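Local coordinates for protein NtrC family transcriptional regulator (Clostridium acetobutylicum ATCC 824, PDB 2Q5C) that probably regulates transcription as a sigma-54-dependent activator of the NtrC type, this chain being its N-terminal PrpR_N portion, ahead of the PAS and AAA domains, at residues I10-N15 against G149-D154; S37-S42 against S126-I131; R58-D63 against I100-S105; T133-V138 against T153-K158. All coordinates share one frame; numbering follows the deposited sequence.

Interaction 1. Residues I10-N15 against G149-D154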
loop_
_atom_site.group_PDB
_atom_site.type_symbol
_atom_site.label_atom_id
_atom_site.label_comp_id
_atom_site.label_asym_id
_atom_site.label_seq_id
_atom_site.Cartn_x
_atom_site.Cartn_y
_atom_site.Cartn_z
ATOM N N ILE A 10 -2.798 9.486 1.525
ATOM C CA ILE A 10 -1.457 9.569 0.943
ATOM C C ILE A 10 -1.188 8.193 0.342
ATOM O O ILE A 10 -1.186 7.184 1.060
ATOM C CB ILE A 10 -0.380 9.944 1.984
ATOM C CG1 ILE A 10 -0.785 11.261 2.661
ATOM C CG2 ILE A 10 0.991 10.036 1.279
ATOM C CD1 ILE A 10 0.177 11.734 3.784
ATOM N N SER A 11 -1.044 8.146 -0.980
ATOM C CA SER A 11 -1.018 6.868 -1.686
ATOM C C SER A 11 -0.344 7.121 -3.021
ATOM O O SER A 11 -0.262 8.254 -3.459
ATOM C CB SER A 11 -2.475 6.439 -1.915
ATOM O OG SER A 11 -2.572 5.262 -2.716
ATOM N N GLN A 12 0.111 6.062 -3.670
ATOM C CA GLN A 12 0.555 6.171 -5.065
ATOM C C GLN A 12 -0.450 5.517 -6.010
ATOM O O GLN A 12 -0.196 5.447 -7.221
ATOM C CB GLN A 12 1.926 5.531 -5.244
ATOM C CG GLN A 12 3.019 6.204 -4.463
ATOM C CD GLN A 12 4.342 5.571 -4.741
ATOM O OE1 GLN A 12 4.622 4.443 -4.299
ATOM N NE2 GLN A 12 5.156 6.266 -5.501
ATOM N N ASN A 13 -1.583 5.064 -5.480
ATOM C CA ASN A 13 -2.569 4.319 -6.258
ATOM C C ASN A 13 -3.560 5.315 -6.859
ATOM O O ASN A 13 -4.372 5.904 -6.136
ATOM C CB ASN A 13 -3.273 3.320 -5.341
ATOM C CG ASN A 13 -4.026 2.275 -6.091
ATOM O OD1 ASN A 13 -5.131 2.521 -6.557
ATOM N ND2 ASN A 13 -3.419 1.079 -6.231
ATOM N N GLU A 14 -3.489 5.509 -8.173
ATOM C CA GLU A 14 -4.333 6.493 -8.848
ATOM C C GLU A 14 -5.817 6.214 -8.676
ATOM O O GLU A 14 -6.618 7.150 -8.556
ATOM C CB GLU A 14 -3.971 6.612 -10.333
ATOM C CG GLU A 14 -2.539 7.099 -10.577
ATOM C CD GLU A 14 -2.233 8.482 -9.974
ATOM O OE1 GLU A 14 -3.091 9.395 -10.062
ATOM O OE2 GLU A 14 -1.122 8.671 -9.417
ATOM N N ASN A 15 -6.199 4.941 -8.644
ATOM C CA ASN A 15 -7.620 4.614 -8.516
ATOM C C ASN A 15 -8.161 5.047 -7.160
ATOM O O ASN A 15 -9.249 5.637 -7.071
ATOM C CB ASN A 15 -7.858 3.124 -8.736
ATOM C CG ASN A 15 -7.836 2.753 -10.207
ATOM O OD1 ASN A 15 -7.765 3.622 -11.092
ATOM N ND2 ASN A 15 -7.900 1.454 -10.481
ATOM N N GLY A 149 4.009 -4.070 -3.475
ATOM C CA GLY A 149 3.535 -2.687 -3.520
ATOM C C GLY A 149 4.276 -1.833 -4.536
ATOM O O GLY A 149 5.336 -2.214 -5.070
ATOM N N LYS A 150 3.744 -0.648 -4.791
ATOM C CA LYS A 150 4.194 0.196 -5.890
ATOM C C LYS A 150 5.656 0.631 -5.808
ATOM O O LYS A 150 6.342 0.689 -6.834
ATOM C CB LYS A 150 3.279 1.436 -6.008
ATOM C CG LYS A 150 3.550 2.341 -7.206
ATOM C CD LYS A 150 3.383 1.616 -8.525
ATOM C CE LYS A 150 2.976 2.580 -9.658
ATOM N NZ LYS A 150 3.959 3.697 -9.885
ATOM N N THR A 151 6.154 0.979 -4.623
ATOM C CA THR A 151 7.546 1.420 -4.546
ATOM C C THR A 151 8.466 0.265 -4.943
ATOM O O THR A 151 9.467 0.446 -5.677
ATOM C CB THR A 151 7.871 1.928 -3.150
ATOM O OG1 THR A 151 6.871 2.906 -2.791
ATOM C CG2 THR A 151 9.229 2.564 -3.102
ATOM N N VAL A 152 8.126 -0.923 -4.464
ATOM C CA VAL A 152 8.899 -2.126 -4.800
ATOM C C VAL A 152 8.776 -2.476 -6.280
ATOM O O VAL A 152 9.794 -2.801 -6.910
ATOM C CB VAL A 152 8.509 -3.285 -3.902
ATOM C CG1 VAL A 152 9.213 -4.575 -4.309
ATOM C CG2 VAL A 152 8.864 -2.960 -2.453
ATOM N N THR A 153 7.565 -2.456 -6.848
ATOM C CA THR A 153 7.453 -2.831 -8.263
ATOM C C THR A 153 8.122 -1.811 -9.142
ATOM O O THR A 153 8.682 -2.182 -10.191
ATOM C CB THR A 153 6.000 -3.133 -8.713
ATOM O OG1 THR A 153 5.181 -1.986 -8.467
ATOM C CG2 THR A 153 5.449 -4.328 -7.933
ATOM N N ASP A 154 8.096 -0.536 -8.744
ATOM C CA ASP A 154 8.828 0.496 -9.492
ATOM C C ASP A 154 10.318 0.188 -9.516
ATOM O O ASP A 154 10.958 0.319 -10.576
ATOM C CB ASP A 154 8.582 1.904 -8.947
ATOM C CG ASP A 154 7.262 2.491 -9.394
ATOM O OD1 ASP A 154 6.665 1.995 -10.372
ATOM O OD2 ASP A 154 6.845 3.507 -8.773
HETATM O O HOH W 1 7.282 4.466 -6.244
#
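Gln12 reaches across to Lys150 and Thr151 in a small polar contact at the protein surface, where two parallel-sheet lobes face each other. Gln12 follows strand 6-11 of one lobe, while Lys150 and Thr151 begin helix 150-158 of the other. The glutamine sets CG beside its backbone N (chi1 -63°), and an extended chain beyond CG takes the amide to the first turn of the opposing helix. There OE1 comes 3.1 Å from Thr151 OG1. That bond is not settled, since the threonine's one proton has another acceptor within reach; Thr151 OG1 is also hydrogen-bonded to Ser37 OG, its stronger partner. Lys150 crosses the glutamine at about a right angle, CB 3.7 Å from Gln12 OE1. The other half of the amide works through water: Gln12 NE2 donates to a water at 2.9 Å, and that water donates to Asp154 OD2 at 2.7 Å. The same OD2 offers its syn lone pair to Lys150 NZ at 3.1 Å, a salt bridge along one helical turn that helps hold the carboxylate in place. Two glycerols, probably from the crystallisation liquor, bind here, one at Ser11 OG and Gln12 OE1, the other at Thr151 OG1 and Val152 N. Within 10-15, Ser11 OG accepts from Asn13 N in an ST turn. Both segments turn from a strand into a helix, with Asn13 and Gly149 at the N-cap positions, at the C-terminal strand ends typical of parallel alpha/beta folds.

Interaction 2. Residues S37-S42 against S126-I131. With SO4 (sulfate ion), chain E.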
loop_
_atom_site.group_PDB
_atom_site.type_symbol
_atom_site.label_atom_id
_atom_site.label_comp_id
_atom_site.label_asym_id
_atom_site.label_seq_id
_atom_site.Cartn_x
_atom_site.Cartn_y
_atom_site.Cartn_z
ATOM N N SER A 37 5.005 7.801 -0.969
ATOM C CA SER A 37 5.134 6.595 -0.146
ATOM C C SER A 37 6.293 6.726 0.851
ATOM O O SER A 37 7.175 7.599 0.701
ATOM C CB SER A 37 5.381 5.349 -1.023
ATOM O OG SER A 37 6.682 5.421 -1.602
ATOM N N LEU A 38 6.277 5.836 1.832
ATOM C CA LEU A 38 7.422 5.611 2.720
ATOM C C LEU A 38 7.957 6.894 3.367
ATOM O O LEU A 38 7.159 7.689 3.896
ATOM C CB LEU A 38 8.497 4.810 1.998
ATOM C CG LEU A 38 7.995 3.477 1.410
ATOM C CD1 LEU A 38 9.147 2.745 0.719
ATOM C CD2 LEU A 38 7.331 2.577 2.424
ATOM N N THR A 39 9.271 7.119 3.363
ATOM C CA THR A 39 9.806 8.304 4.077
ATOM C C THR A 39 9.255 9.614 3.523
ATOM O O THR A 39 8.861 10.514 4.284
ATOM C CB THR A 39 11.347 8.295 4.098
ATOM O OG1 THR A 39 11.774 7.116 4.777
ATOM C CG2 THR A 39 11.897 9.540 4.811
ATOM N N ARG A 40 9.179 9.747 2.204
ATOM C CA ARG A 40 8.641 10.977 1.624
ATOM C C ARG A 40 7.182 11.209 2.056
ATOM O O ARG A 40 6.800 12.351 2.354
ATOM C CB ARG A 40 8.749 10.903 0.106
ATOM C CG ARG A 40 8.173 12.084 -0.574
ATOM C CD ARG A 40 8.689 12.214 -1.985
ATOM N NE ARG A 40 8.023 13.338 -2.641
ATOM C CZ ARG A 40 6.847 13.247 -3.253
ATOM N NH1 ARG A 40 6.212 12.080 -3.304
ATOM N NH2 ARG A 40 6.304 14.322 -3.812
ATOM N N ALA A 41 6.377 10.137 2.109
ATOM C CA ALA A 41 5.010 10.234 2.629
ATOM C C ALA A 41 4.973 10.693 4.067
ATOM O O ALA A 41 4.107 11.491 4.416
ATOM C CB ALA A 41 4.265 8.903 2.471
ATOM N N SER A 42 5.933 10.236 4.880
ATOM C CA SER A 42 5.950 10.646 6.295
ATOM C C SER A 42 6.281 12.141 6.422
ATOM O O SER A 42 5.714 12.813 7.286
ATOM C CB SER A 42 6.913 9.766 7.099
ATOM O OG SER A 42 8.256 10.074 6.857
ATOM N N SER A 126 11.737 -4.858 5.800
ATOM C CA SER A 126 11.292 -4.134 6.993
ATOM C C SER A 126 11.557 -2.648 6.947
ATOM O O SER A 126 11.138 -1.922 7.862
ATOM C CB SER A 126 11.932 -4.725 8.255
ATOM O OG SER A 126 11.321 -5.966 8.564
ATOM N N SER A 127 12.246 -2.185 5.909
ATOM C CA SER A 127 12.555 -0.769 5.772
ATOM C C SER A 127 12.742 -0.388 4.320
ATOM O O SER A 127 13.124 -1.221 3.486
ATOM C CB SER A 127 13.816 -0.414 6.571
ATOM O OG SER A 127 14.956 -0.989 5.964
ATOM N N GLU A 128 12.489 0.884 4.029
ATOM C CA GLU A 128 12.678 1.454 2.702
ATOM C C GLU A 128 14.085 1.231 2.173
ATOM O O GLU A 128 14.273 1.004 0.972
ATOM C CB GLU A 128 12.377 2.966 2.763
ATOM C CG GLU A 128 12.610 3.727 1.485
ATOM C CD GLU A 128 12.030 5.116 1.508
ATOM O OE1 GLU A 128 11.580 5.557 2.585
ATOM O OE2 GLU A 128 12.002 5.748 0.435
ATOM N N ASP A 129 15.066 1.289 3.075
ATOM C CA ASP A 129 16.463 1.177 2.663
ATOM C C ASP A 129 16.884 -0.221 2.186
ATOM O O ASP A 129 17.990 -0.389 1.665
ATOM C CB ASP A 129 17.382 1.674 3.777
ATOM C CG ASP A 129 17.305 3.183 3.965
ATOM O OD1 ASP A 129 16.878 3.912 3.024
ATOM O OD2 ASP A 129 17.696 3.639 5.070
ATOM N N GLU A 130 15.995 -1.196 2.334
ATOM C CA GLU A 130 16.270 -2.580 1.930
ATOM C C GLU A 130 15.824 -2.847 0.498
ATOM O O GLU A 130 16.190 -3.878 -0.097
ATOM C CB GLU A 130 15.586 -3.560 2.868
ATOM C CG GLU A 130 16.263 -3.606 4.237
ATOM C CD GLU A 130 15.513 -4.390 5.280
ATOM O OE1 GLU A 130 14.483 -5.018 4.973
ATOM O OE2 GLU A 130 15.960 -4.373 6.453
ATOM N N ILE A 131 15.021 -1.957 -0.061
ATOM C CA ILE A 131 14.317 -2.273 -1.323
ATOM C C ILE A 131 15.234 -2.532 -2.511
ATOM O O ILE A 131 15.095 -3.553 -3.194
ATOM C CB ILE A 131 13.211 -1.243 -1.649
ATOM C CG1 ILE A 131 12.104 -1.361 -0.600
ATOM C CG2 ILE A 131 12.645 -1.475 -3.084
ATOM C CD1 ILE A 131 11.039 -0.227 -0.637
HETATM S S SO4 E . 14.630 3.774 6.591
HETATM O O1 SO4 E . 15.846 3.539 7.369
HETATM O O2 SO4 E . 14.526 5.167 6.160
HETATM O O3 SO4 E . 14.721 2.911 5.416
HETATM O O4 SO4 E . 13.478 3.447 7.424
HETATM O O HOH W 2 10.484 7.919 0.292
#
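Leu38 and Glu128 are the closest backbone pair, their CA atoms 6.7 Å apart, where the start of helix 38-48 meets the loop between strand 119-125 and helix 131-140. Glu128 does most of the work. With CG anti to the backbone N (chi1 176°) and the rest of the chain extended, its carboxylate is delivered to the first turn of the helix. OE1 is gripped twice by one residue: Thr39 N donates at 2.9 Å, on the syn side and 26° out of the carboxylate plane, while Thr39 OG1 donates at 2.7 Å, nearly in line with the C-O bond. The two donors come from opposite faces of that plane. OE2 is served by a water, which donates to it at 2.7 Å and accepts from Arg40 N. Next to these bonds Leu38 crosses the glutamate at a slant, CB lying 3.2 Å from Glu128 OE1. Deeper in, the buried Leu38 and Ile131 meet tip to tip, CD1 to CD1, at 3.8 Å. Beside the loop a sulfate, probably from the crystallisation liquor, accepts from Asp129 N through O3 (2.9 Å) and is also hydrogen-bonded to Tyr64 OH. The donors round Glu128 would probably favour its ionised form, although the neighbouring sulfate and Asp129 would work against it; either way, the carboxylate bonds join the helix start of one lobe to a loop of the other.

Interaction 3. Residues R58-D63 against I100-S105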
loop_
_atom_site.group_PDB
_atom_site.type_symbol
_atom_site.label_atom_id
_atom_site.label_comp_id
_atom_site.label_asym_id
_atom_site.label_seq_id
_atom_site.Cartn_x
_atom_site.Cartn_y
_atom_site.Cartn_z
ATOM N N ARG A 58 -1.545 3.174 3.192
ATOM C CA ARG A 58 -1.603 1.737 3.089
ATOM C C ARG A 58 -0.256 1.134 3.399
ATOM O O ARG A 58 0.791 1.718 3.125
ATOM C CB ARG A 58 -2.029 1.403 1.663
ATOM C CG ARG A 58 -2.354 -0.044 1.442
ATOM C CD ARG A 58 -3.357 -0.167 0.305
ATOM N NE ARG A 58 -2.735 -0.035 -1.004
ATOM C CZ ARG A 58 -2.475 -1.067 -1.820
ATOM N NH1 ARG A 58 -1.903 -0.845 -2.987
ATOM N NH2 ARG A 58 -2.792 -2.315 -1.466
ATOM N N GLY A 59 -0.295 -0.082 3.955
ATOM C CA GLY A 59 0.900 -0.905 4.039
ATOM C C GLY A 59 2.094 -0.258 4.720
ATOM O O GLY A 59 1.943 0.383 5.779
ATOM N N ALA A 60 3.284 -0.400 4.151
ATOM C CA ALA A 60 4.495 0.102 4.760
ATOM C C ALA A 60 4.426 1.615 5.004
ATOM O O ALA A 60 4.919 2.125 6.035
ATOM C CB ALA A 60 5.697 -0.252 3.918
ATOM N N THR A 61 3.837 2.336 4.051
ATOM C CA THR A 61 3.707 3.788 4.211
ATOM C C THR A 61 2.990 4.136 5.504
ATOM O O THR A 61 3.389 5.075 6.205
ATOM C CB THR A 61 3.014 4.376 2.991
ATOM O OG1 THR A 61 3.894 4.236 1.874
ATOM C CG2 THR A 61 2.718 5.875 3.180
ATOM N N SER A 62 1.968 3.362 5.856
ATOM C CA SER A 62 1.201 3.652 7.066
ATOM C C SER A 62 2.063 3.513 8.328
ATOM O O SER A 62 1.851 4.246 9.302
ATOM C CB SER A 62 -0.085 2.816 7.111
ATOM O OG SER A 62 0.172 1.457 7.376
ATOM N N ASP A 63 3.027 2.598 8.302
ATOM C CA ASP A 63 3.960 2.422 9.411
ATOM C C ASP A 63 4.876 3.643 9.544
ATOM O O ASP A 63 5.096 4.161 10.649
ATOM C CB ASP A 63 4.770 1.149 9.164
ATOM C CG ASP A 63 5.568 0.712 10.371
ATOM O OD1 ASP A 63 5.096 0.900 11.511
ATOM O OD2 ASP A 63 6.656 0.154 10.163
ATOM N N ILE A 100 6.891 -9.938 -2.742
ATOM C CA ILE A 100 7.641 -9.170 -1.761
ATOM C C ILE A 100 6.663 -8.504 -0.808
ATOM O O ILE A 100 5.780 -7.745 -1.238
ATOM C CB ILE A 100 8.594 -8.140 -2.417
ATOM C CG1 ILE A 100 9.620 -8.887 -3.299
ATOM C CG2 ILE A 100 9.288 -7.270 -1.341
ATOM C CD1 ILE A 100 10.631 -8.030 -3.997
ATOM N N ALA A 101 6.790 -8.812 0.471
ATOM C CA ALA A 101 5.870 -8.244 1.459
ATOM C C ALA A 101 6.621 -7.482 2.535
ATOM O O ALA A 101 7.774 -7.778 2.828
ATOM C CB ALA A 101 5.047 -9.321 2.094
ATOM N N TYR A 102 5.947 -6.499 3.123
ATOM C CA TYR A 102 6.475 -5.734 4.245
ATOM C C TYR A 102 6.270 -6.486 5.547
ATOM O O TYR A 102 5.132 -6.751 5.929
ATOM C CB TYR A 102 5.739 -4.396 4.348
ATOM C CG TYR A 102 6.292 -3.440 5.393
ATOM C CD1 TYR A 102 7.594 -2.980 5.297
ATOM C CD2 TYR A 102 5.489 -2.962 6.442
ATOM C CE1 TYR A 102 8.118 -2.083 6.206
ATOM C CE2 TYR A 102 6.029 -2.056 7.387
ATOM C CZ TYR A 102 7.340 -1.629 7.237
ATOM O OH TYR A 102 7.950 -0.712 8.095
ATOM N N LYS A 103 7.385 -6.813 6.208
ATOM C CA LYS A 103 7.432 -7.469 7.537
ATOM C C LYS A 103 6.883 -8.893 7.621
ATOM O O LYS A 103 7.584 -9.790 8.109
ATOM C CB LYS A 103 6.880 -6.554 8.654
ATOM C CG LYS A 103 7.723 -5.317 8.844
ATOM C CD LYS A 103 7.307 -4.443 10.030
ATOM C CE LYS A 103 8.253 -3.264 10.175
ATOM N NZ LYS A 103 7.894 -2.299 11.281
ATOM N N HIS A 104 5.659 -9.101 7.147
ATOM C CA HIS A 104 4.962 -10.372 7.311
ATOM C C HIS A 104 4.170 -10.733 6.043
ATOM O O HIS A 104 3.665 -9.850 5.334
ATOM C CB HIS A 104 4.009 -10.317 8.527
ATOM C CG HIS A 104 4.685 -9.975 9.826
ATOM N ND1 HIS A 104 5.615 -10.801 10.426
ATOM C CD2 HIS A 104 4.553 -8.904 10.648
ATOM C CE1 HIS A 104 6.033 -10.250 11.554
ATOM N NE2 HIS A 104 5.403 -9.097 11.712
ATOM N N SER A 105 4.043 -12.030 5.782
ATOM C CA SER A 105 3.175 -12.522 4.714
ATOM C C SER A 105 1.724 -12.098 4.932
ATOM O O SER A 105 1.251 -12.057 6.070
ATOM C CB SER A 105 3.207 -14.051 4.681
ATOM O OG SER A 105 4.548 -14.518 4.671
#
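Tyr102, Asp63 and Ala60 account for most of the surface buried here. Ala60, in the first turn of helix 59-66, places its methyl over the tyrosine ring: CB is 3.5 Å from the ring centroid and only 9° off the normal, a CH-pi contact. CG of Lys103, the next residue along from the tyrosine, lies 3.8 Å above the opposite face, so the ring is sandwiched between two aliphatic groups. The ring reaches the helix because CG stands anti to the backbone N of Tyr102 (chi1 -174°). One turn after Ala60, in the conformer described, one of two deposited, Asp63 OD2 comes to the ring edge and accepts from Tyr102 OH at 2.6 Å through its anti lone pair. In that conformer the same oxygen receives Lys103 NZ at 3.0 Å in a salt bridge, on the syn side but 31° out of the carboxylate plane. Its OD1 has a second charged partner, Lys67, and the tyrosine ring also packs edge-to-face with Phe125. The whole is a join between two parallel alpha/beta lobes, made by the C-terminal end of strand 96-102 and the start of helix 59-66.

Interaction 4. Residues T133-V138 against T153-K158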
loop_
_atom_site.group_PDB
_atom_site.type_symbol
_atom_site.label_atom_id
_atom_site.label_comp_id
_atom_site.label_asym_id
_atom_site.label_seq_id
_atom_site.Cartn_x
_atom_site.Cartn_y
_atom_site.Cartn_z
ATOM N N THR A 133 18.328 -3.435 -2.609
ATOM C CA THR A 133 19.110 -4.671 -2.404
ATOM C C THR A 133 18.240 -5.901 -2.611
ATOM O O THR A 133 18.654 -6.899 -3.208
ATOM C CB THR A 133 19.717 -4.706 -0.980
ATOM O OG1 THR A 133 20.565 -3.573 -0.820
ATOM C CG2 THR A 133 20.511 -5.996 -0.726
ATOM N N LEU A 134 17.020 -5.855 -2.097
ATOM C CA LEU A 134 16.108 -6.948 -2.264
ATOM C C LEU A 134 15.782 -7.236 -3.722
ATOM O O LEU A 134 15.682 -8.406 -4.111
ATOM C CB LEU A 134 14.843 -6.646 -1.465
ATOM C CG LEU A 134 13.989 -7.868 -1.225
ATOM C CD1 LEU A 134 14.802 -8.967 -0.514
ATOM C CD2 LEU A 134 12.789 -7.456 -0.371
ATOM N N ILE A 135 15.599 -6.197 -4.524
ATOM C CA ILE A 135 15.369 -6.340 -5.977
ATOM C C ILE A 135 16.590 -6.995 -6.635
ATOM O O ILE A 135 16.448 -7.925 -7.432
ATOM C CB ILE A 135 14.936 -5.000 -6.648
ATOM C CG1 ILE A 135 13.519 -4.610 -6.149
ATOM C CG2 ILE A 135 14.972 -5.073 -8.179
ATOM C CD1 ILE A 135 12.444 -5.683 -6.397
ATOM N N SER A 136 17.786 -6.556 -6.254
ATOM C CA SER A 136 18.993 -7.253 -6.735
ATOM C C SER A 136 19.002 -8.711 -6.361
ATOM O O SER A 136 19.386 -9.562 -7.176
ATOM C CB SER A 136 20.248 -6.578 -6.188
ATOM O OG SER A 136 20.417 -5.317 -6.815
ATOM N N LYS A 137 18.585 -9.037 -5.148
ATOM C CA LYS A 137 18.509 -10.425 -4.739
ATOM C C LYS A 137 17.582 -11.207 -5.657
ATOM O O LYS A 137 17.886 -12.315 -6.059
ATOM C CB LYS A 137 18.070 -10.563 -3.268
ATOM C CG LYS A 137 18.301 -11.936 -2.741
ATOM C CD LYS A 137 17.915 -12.039 -1.280
ATOM C CE LYS A 137 18.246 -13.390 -0.767
ATOM N NZ LYS A 137 17.918 -13.493 0.690
ATOM N N VAL A 138 16.410 -10.656 -5.967
ATOM C CA VAL A 138 15.485 -11.299 -6.899
ATOM C C VAL A 138 16.165 -11.706 -8.206
ATOM O O VAL A 138 15.995 -12.850 -8.650
ATOM C CB VAL A 138 14.259 -10.382 -7.173
ATOM C CG1 VAL A 138 13.341 -10.979 -8.259
ATOM C CG2 VAL A 138 13.488 -10.171 -5.855
ATOM N N THR A 153 7.565 -2.456 -6.848
ATOM C CA THR A 153 7.453 -2.831 -8.263
ATOM C C THR A 153 8.122 -1.811 -9.142
ATOM O O THR A 153 8.682 -2.182 -10.191
ATOM C CB THR A 153 6.000 -3.133 -8.713
ATOM O OG1 THR A 153 5.181 -1.986 -8.467
ATOM C CG2 THR A 153 5.449 -4.328 -7.933
ATOM N N ASP A 154 8.096 -0.536 -8.744
ATOM C CA ASP A 154 8.828 0.496 -9.492
ATOM C C ASP A 154 10.318 0.188 -9.516
ATOM O O ASP A 154 10.958 0.319 -10.576
ATOM C CB ASP A 154 8.582 1.904 -8.947
ATOM C CG ASP A 154 7.262 2.491 -9.394
ATOM O OD1 ASP A 154 6.665 1.995 -10.372
ATOM O OD2 ASP A 154 6.845 3.507 -8.773
ATOM N N GLU A 155 10.884 -0.242 -8.393
ATOM C CA GLU A 155 12.304 -0.615 -8.360
ATOM C C GLU A 155 12.577 -1.863 -9.226
ATOM O O GLU A 155 13.629 -1.968 -9.889
ATOM C CB GLU A 155 12.785 -0.826 -6.909
ATOM C CG GLU A 155 14.305 -1.125 -6.752
ATOM C CD GLU A 155 15.242 -0.044 -7.297
ATOM O OE1 GLU A 155 14.848 1.141 -7.366
ATOM O OE2 GLU A 155 16.401 -0.401 -7.621
ATOM N N ALA A 156 11.648 -2.826 -9.218
ATOM C CA ALA A 156 11.750 -4.016 -10.070
ATOM C C ALA A 156 11.901 -3.612 -11.513
ATOM O O ALA A 156 12.801 -4.111 -12.224
ATOM C CB ALA A 156 10.492 -4.913 -9.906
ATOM N N ILE A 157 11.019 -2.738 -11.963
ATOM C CA ILE A 157 11.003 -2.292 -13.347
ATOM C C ILE A 157 12.291 -1.499 -13.658
ATOM O O ILE A 157 12.899 -1.680 -14.723
ATOM C CB ILE A 157 9.712 -1.505 -13.649
ATOM C CG1 ILE A 157 8.514 -2.463 -13.593
ATOM C CG2 ILE A 157 9.792 -0.834 -15.039
ATOM C CD1 ILE A 157 7.154 -1.754 -13.375
ATOM N N LYS A 158 12.755 -0.703 -12.705
ATOM C CA LYS A 158 14.017 0.036 -12.890
ATOM C C LYS A 158 15.188 -0.925 -13.127
ATOM O O LYS A 158 16.088 -0.627 -13.941
ATOM C CB LYS A 158 14.301 0.928 -11.685
ATOM C CG LYS A 158 15.566 1.794 -11.832
ATOM C CD LYS A 158 15.790 2.670 -10.596
ATOM C CE LYS A 158 17.078 3.471 -10.732
ATOM N NZ LYS A 158 17.452 4.104 -9.440
#
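Two neighbouring helices of the second alpha/beta lobe, 131-140 and 150-158, pack together here, and at this point Ile135 carries the contact between the segments. It projects from the first helix onto Glu155 and Ala156 of the second, and the backbones come close, with the CA atoms of Ile135 and Ala156 5.9 Å apart. CG1 of the isoleucine meets the aliphatic stem of the glutamate, 3.6 Å from Glu155 CG. CG2 lies against the backbone, 3.8 Å from Glu155 O and 3.9 Å from Ala156 CA, and CD1 reaches on to Ala156 CB at 4.1 Å. The small alanine side chain suits this close approach. Glu155 CG, anti to the backbone N, brings the stem obliquely across Ile135, and the bend at chi2 (59°) turns the carboxylate off to Gln159, whose NE2 bonds OE2. The other end of that glutamine amide meets Ser136 OG, so a polar bridge lies beside the apolar contact. Toward the sheet, Ile135 also touches Ile100 of strand 96-102, and Ala156 touches Val146 of strand 145-148. No hydrogen bond joins the two segments directly; what holds them is side-chain packing. Adjacent helices linked through strand 145-148 and packed on a parallel sheet fit the successive beta-alpha-beta crossovers of a Rossmann-like lobe.

Interactions 1, 2 and 3 all bridge the two lobes, whereas interaction 4 lies within the second. Interactions 1 and 2 have centres about 12 Å apart and join through Thr151 OG1 and Ser37 OG, 2.8 Å from each other. Interactions 2 and 3, with centres about 10 Å apart, meet where Leu38 N lies 2.9 Å from Thr61 OG1, tying the helix starts of the first lobe together. Interaction 4 shares helix 150-158 with interaction 1 and reaches interaction 3 through the lobe interior, where Ile135 CD1 packs 3.8 Å from Ile100 CD1. Glycerol molecules lie near the first three contacts and may mark a pocket between the lobes, though these probably come from the crystallisation liquor.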